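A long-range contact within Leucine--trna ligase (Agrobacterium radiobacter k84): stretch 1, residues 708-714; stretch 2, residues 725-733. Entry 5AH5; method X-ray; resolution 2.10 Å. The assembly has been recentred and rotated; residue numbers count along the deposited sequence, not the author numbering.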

ATOM      1  N   LEU B 708     -27.355  14.447 -21.938  1.00 27.54           N
ATOM      2  CA  LEU B 708     -26.061  14.704 -22.471  1.00 32.65           C
ATOM      3  C   LEU B 708     -25.210  15.437 -21.426  1.00 34.89           C
ATOM      4  O   LEU B 708     -24.062  15.085 -21.233  1.00 37.52           O
ATOM      5  N   ARG B 709     -25.778  16.457 -20.790  1.00 31.81           N
ATOM      6  CA  ARG B 709     -25.119  17.165 -19.709  1.00 34.47           C
ATOM      7  C   ARG B 709     -24.875  16.241 -18.505  1.00 36.12           C
ATOM      8  O   ARG B 709     -23.821  16.285 -17.885  1.00 29.43           O
ATOM      9  N   LEU B 710     -25.784  15.320 -18.264  1.00 32.05           N
ATOM     10  CA  LEU B 710     -25.598  14.373 -17.197  1.00 34.93           C
ATOM     11  C   LEU B 710     -24.470  13.391 -17.525  1.00 35.40           C
ATOM     12  O   LEU B 710     -23.675  13.076 -16.653  1.00 34.63           O
ATOM     13  N   LEU B 711     -24.392  12.954 -18.785  1.00 32.81           N
ATOM     14  CA  LEU B 711     -23.381  12.047 -19.275  1.00 32.21           C
ATOM     15  C   LEU B 711     -21.956  12.628 -19.032  1.00 31.24           C
ATOM     16  O   LEU B 711     -21.090  11.932 -18.580  1.00 29.51           O
ATOM     17  N   VAL B 712     -21.764  13.885 -19.380  1.00 30.14           N
ATOM     18  CA  VAL B 712     -20.462  14.575 -19.215  1.00 34.36           C
ATOM     19  C   VAL B 712     -20.117  14.825 -17.738  1.00 36.19           C
ATOM     20  O   VAL B 712     -18.907  14.831 -17.351  1.00 35.60           O
ATOM     21  N   ARG B 713     -21.145  15.012 -16.900  1.00 31.18           N
ATOM     22  CA  ARG B 713     -20.922  15.091 -15.472  1.00 30.73           C
ATOM     23  C   ARG B 713     -20.375  13.806 -14.892  1.00 30.77           C
ATOM     24  O   ARG B 713     -19.411  13.824 -14.121  1.00 30.63           O
ATOM     25  N   LEU B 714     -20.928  12.680 -15.308  1.00 29.05           N
ATOM     26  CA  LEU B 714     -20.434  11.373 -14.838  1.00 28.83           C
ATOM     27  C   LEU B 714     -19.051  10.982 -15.434  1.00 25.03           C
ATOM     28  O   LEU B 714     -18.350  10.221 -14.852  1.00 24.75           O
ATOM     29  N   GLU B 725     -14.501  20.422 -22.108  1.00 25.75           N
ATOM     30  CA  GLU B 725     -14.658  20.955 -23.447  1.00 29.71           C
ATOM     31  C   GLU B 725     -16.153  20.858 -23.843  1.00 32.76           C
ATOM     32  O   GLU B 725     -16.731  21.800 -24.358  1.00 30.91           O
ATOM     33  N   LEU B 726     -16.739  19.687 -23.630  1.00 30.63           N
ATOM     34  CA  LEU B 726     -18.116  19.434 -24.088  1.00 32.01           C
ATOM     35  C   LEU B 726     -19.111  20.237 -23.292  1.00 34.09           C
ATOM     36  O   LEU B 726     -19.982  20.885 -23.873  1.00 37.12           O
ATOM     37  N   TRP B 727     -18.931  20.259 -21.975  1.00 33.22           N
ATOM     38  CA  TRP B 727     -19.710  21.153 -21.095  1.00 36.28           C
ATOM     39  C   TRP B 727     -19.751  22.582 -21.586  1.00 37.93           C
ATOM     40  O   TRP B 727     -20.869  23.161 -21.729  1.00 35.77           O
ATOM     41  N   ALA B 728     -18.569  23.137 -21.882  1.00 32.78           N
ATOM     42  CA  ALA B 728     -18.481  24.494 -22.431  1.00 37.52           C
ATOM     43  C   ALA B 728     -19.106  24.630 -23.801  1.00 38.93           C
ATOM     44  O   ALA B 728     -19.792  25.621 -24.074  1.00 34.65           O
ATOM     45  N   LEU B 729     -18.815  23.679 -24.683  1.00 37.38           N
ATOM     46  CA  LEU B 729     -19.418  23.680 -25.999  1.00 40.72           C
ATOM     47  C   LEU B 729     -20.989  23.681 -25.917  1.00 40.39           C
ATOM     48  O   LEU B 729     -21.666  24.363 -26.666  1.00 37.59           O
ATOM     49  N   SER B 730     -21.525  22.974 -24.951  1.00 39.21           N
ATOM     50  CA  SER B 730     -22.968  22.948 -24.762  1.00 41.15           C
ATOM     51  C   SER B 730     -23.566  24.269 -24.202  1.00 45.97           C
ATOM     52  O   SER B 730     -24.778  24.322 -24.020  1.00 48.92           O
ATOM     53  N   GLY B 731     -22.728  25.272 -23.873  1.00 38.74           N
ATOM     54  CA  GLY B 731     -23.177  26.544 -23.380  1.00 37.46           C
ATOM     55  C   GLY B 731     -23.067  26.782 -21.888  1.00 40.15           C
ATOM     56  O   GLY B 731     -23.411  27.846 -21.431  1.00 43.83           O
ATOM     57  N   CYS B 732     -22.604  25.828 -21.094  1.00 44.77           N
ATOM     58  CA  CYS B 732     -22.377  26.113 -19.663  1.00 41.57           C
ATOM     59  C   CYS B 732     -21.159  27.053 -19.454  1.00 42.14           C
ATOM     60  O   CYS B 732     -20.218  27.081 -20.258  1.00 48.32           O
ATOM     61  N   ASN B 733     -21.245  27.885 -18.428  1.00 44.29           N
ATOM     62  CA  ASN B 733     -20.208  28.874 -18.099  1.00 52.42           C
ATOM     63  C   ASN B 733     -19.275  28.421 -17.002  1.00 46.22           C
ATOM     64  O   ASN B 733     -18.144  28.882 -16.930  1.00 59.82           O
TER

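Two nearly antiparallel helices, their axes 9.9 Å apart at closest approach and 154° between their directions, meet through a small contact built on Arg-709, Trp-727 and Val-712. Arg-709 has the most surface covered. Its CA-to-CB bond points toward the second stretch, and chi1 m, chi2 between wells at -145° and chi3 t carry the guanidinium to the C-terminal end of the partner helix, where the backbone O of Ser-730 is available to a side-chain donor. There it makes two hydrogen bonds to one residue: NE of Arg-709 donates to OG of Ser-730 at 2.8 Å, and NH2 of Arg-709 donates to the backbone O of Ser-730 at 2.7 Å, the latter lying at the guanidinium edge. The serine hydroxyl is itself fixed, because OG of Ser-730 donates to O of Trp-727 at 2.8 Å, leaving OG free to accept from the arginine. Gly-731 follows with positive phi in a Schellman turn, a backbone shape that by itself calls for glycine. Beyond it Cys-732, chi1 m, brings SG to 3.5 Å from NE of Arg-709.

Trp-727 leaves its backbone sideways, but with chi1 t and chi2 at -109° its ring end comes nearer the first helix. CZ3 of Trp-727 lies 4.1 Å from CB of Arg-709 and 3.8 Å from CG of Arg-713, so the aliphatic parts of two arginines one turn apart serve as packing surface. The guanidinium of Arg-713 is hydrogen-bonded elsewhere in the structure.

Val-712, whose CA-to-CB bond points toward the partner and whose chi1 of 141° lies between wells, adds the apolar part of the contact, its CG1 4.1 Å from CE3 of Trp-727 and its CG2 3.9 Å from CB of Leu-726, whose side chain is m,t. The rule to read here is economical: one buried arginine binds the hydroxyl and the carbonyl of the serine just past the helix end while its own methylenes, with a valine, pack against a tryptophan.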

ATOM      1  CB  LEU B 708     -26.178  15.550 -23.735  1.00 32.36           C
ATOM      2  CG  LEU B 708     -26.763  14.823 -24.972  1.00 32.84           C
ATOM      3  CD1 LEU B 708     -26.940  15.819 -26.082  1.00 37.34           C
ATOM      4  CD2 LEU B 708     -25.888  13.700 -25.453  1.00 36.32           C
ATOM      5  CB  ARG B 709     -25.895  18.422 -19.317  1.00 31.49           C
ATOM      6  CG  ARG B 709     -25.828  19.446 -20.426  1.00 33.13           C
ATOM      7  CD  ARG B 709     -25.765  20.873 -19.940  1.00 33.58           C
ATOM      8  NE  ARG B 709     -25.784  21.770 -21.098  1.00 37.66           N
ATOM      9  CZ  ARG B 709     -26.889  22.207 -21.709  1.00 38.07           C
ATOM     10  NH1 ARG B 709     -28.104  21.792 -21.315  1.00 37.75           N
ATOM     11  NH2 ARG B 709     -26.778  23.018 -22.728  1.00 34.67           N
ATOM     12  CB  LEU B 710     -26.905  13.678 -16.920  1.00 41.72           C
ATOM     13  CG  LEU B 710     -27.285  13.120 -15.567  1.00 50.19           C
ATOM     14  CD1 LEU B 710     -27.119  14.154 -14.446  1.00 54.81           C
ATOM     15  CD2 LEU B 710     -28.743  12.616 -15.635  1.00 51.19           C
ATOM     16  CB  LEU B 711     -23.553  11.818 -20.797  1.00 35.53           C
ATOM     17  CG  LEU B 711     -22.548  10.926 -21.525  1.00 37.98           C
ATOM     18  CD1 LEU B 711     -22.396   9.651 -20.762  1.00 42.05           C
ATOM     19  CD2 LEU B 711     -22.957  10.635 -22.956  1.00 42.69           C
ATOM     20  CB  VAL B 712     -20.475  15.811 -20.108  1.00 38.54           C
ATOM     21  CG1 VAL B 712     -19.815  17.022 -19.496  1.00 48.71           C
ATOM     22  CG2 VAL B 712     -19.829  15.433 -21.424  1.00 39.59           C
ATOM     23  CB  ARG B 713     -22.131  15.525 -14.725  1.00 29.46           C
ATOM     24  CG  ARG B 713     -22.532  16.933 -15.057  1.00 32.04           C
ATOM     25  CD  ARG B 713     -23.224  17.561 -13.877  1.00 39.22           C
ATOM     26  NE  ARG B 713     -24.627  17.386 -13.856  1.00 40.31           N
ATOM     27  CZ  ARG B 713     -25.426  17.475 -12.782  1.00 45.63           C
ATOM     28  NH1 ARG B 713     -25.003  17.657 -11.519  1.00 40.29           N
ATOM     29  NH2 ARG B 713     -26.714  17.323 -13.004  1.00 45.28           N
ATOM     30  CB  LEU B 714     -21.449  10.253 -15.168  1.00 29.63           C
ATOM     31  CG  LEU B 714     -22.839  10.481 -14.502  1.00 31.53           C
ATOM     32  CD1 LEU B 714     -23.899   9.513 -15.095  1.00 31.75           C
ATOM     33  CD2 LEU B 714     -22.764  10.348 -12.989  1.00 29.38           C
ATOM     34  CB  GLU B 725     -13.809  20.131 -24.445  1.00 32.43           C
ATOM     35  CG  GLU B 725     -13.743  20.637 -25.885  1.00 32.27           C
ATOM     36  CD  GLU B 725     -12.767  21.788 -26.100  1.00 38.97           C
ATOM     37  OE1 GLU B 725     -11.969  22.145 -25.193  1.00 38.70           O
ATOM     38  OE2 GLU B 725     -12.757  22.309 -27.224  1.00 44.92           O
ATOM     39  CB  LEU B 726     -18.426  17.959 -24.005  1.00 30.65           C
ATOM     40  CG  LEU B 726     -17.585  17.198 -25.010  1.00 31.46           C
ATOM     41  CD1 LEU B 726     -17.869  15.701 -24.896  1.00 32.79           C
ATOM     42  CD2 LEU B 726     -17.787  17.709 -26.423  1.00 31.24           C
ATOM     43  CB  TRP B 727     -19.137  21.092 -19.694  1.00 35.86           C
ATOM     44  CG  TRP B 727     -19.846  21.786 -18.574  1.00 35.78           C
ATOM     45  CD1 TRP B 727     -19.425  22.906 -17.937  1.00 40.12           C
ATOM     46  CD2 TRP B 727     -20.967  21.327 -17.860  1.00 34.79           C
ATOM     47  NE1 TRP B 727     -20.236  23.204 -16.893  1.00 36.80           N
ATOM     48  CE2 TRP B 727     -21.179  22.225 -16.790  1.00 37.73           C
ATOM     49  CE3 TRP B 727     -21.832  20.241 -18.013  1.00 31.95           C
ATOM     50  CZ2 TRP B 727     -22.261  22.102 -15.904  1.00 39.69           C
ATOM     51  CZ3 TRP B 727     -22.856  20.079 -17.119  1.00 36.17           C
ATOM     52  CH2 TRP B 727     -23.094  21.016 -16.087  1.00 39.36           C
ATOM     53  CB  ALA B 728     -17.037  24.999 -22.504  1.00 37.03           C
ATOM     54  CB  LEU B 729     -18.924  22.496 -26.777  1.00 39.72           C
ATOM     55  CG  LEU B 729     -19.399  22.361 -28.212  1.00 43.76           C
ATOM     56  CD1 LEU B 729     -18.732  23.410 -29.110  1.00 46.52           C
ATOM     57  CD2 LEU B 729     -19.125  20.926 -28.681  1.00 44.46           C
ATOM     58  CB  SER B 730     -23.333  21.806 -23.819  1.00 35.66           C
ATOM     59  OG  SER B 730     -23.359  22.222 -22.481  1.00 33.87           O
ATOM     60  CB  CYS B 732     -22.269  24.823 -18.877  1.00 38.88           C
ATOM     61  SG  CYS B 732     -23.664  23.700 -19.145  1.00 44.38           S
ATOM     62  CB  ASN B 733     -20.849  30.191 -17.627  1.00 57.82           C
ATOM     63  CG  ASN B 733     -21.620  30.895 -18.720  1.00 66.44           C
ATOM     64  OD1 ASN B 733     -21.223  30.894 -19.903  1.00 71.71           O
ATOM     65  ND2 ASN B 733     -22.733  31.517 -18.334  1.00 68.59           N
TER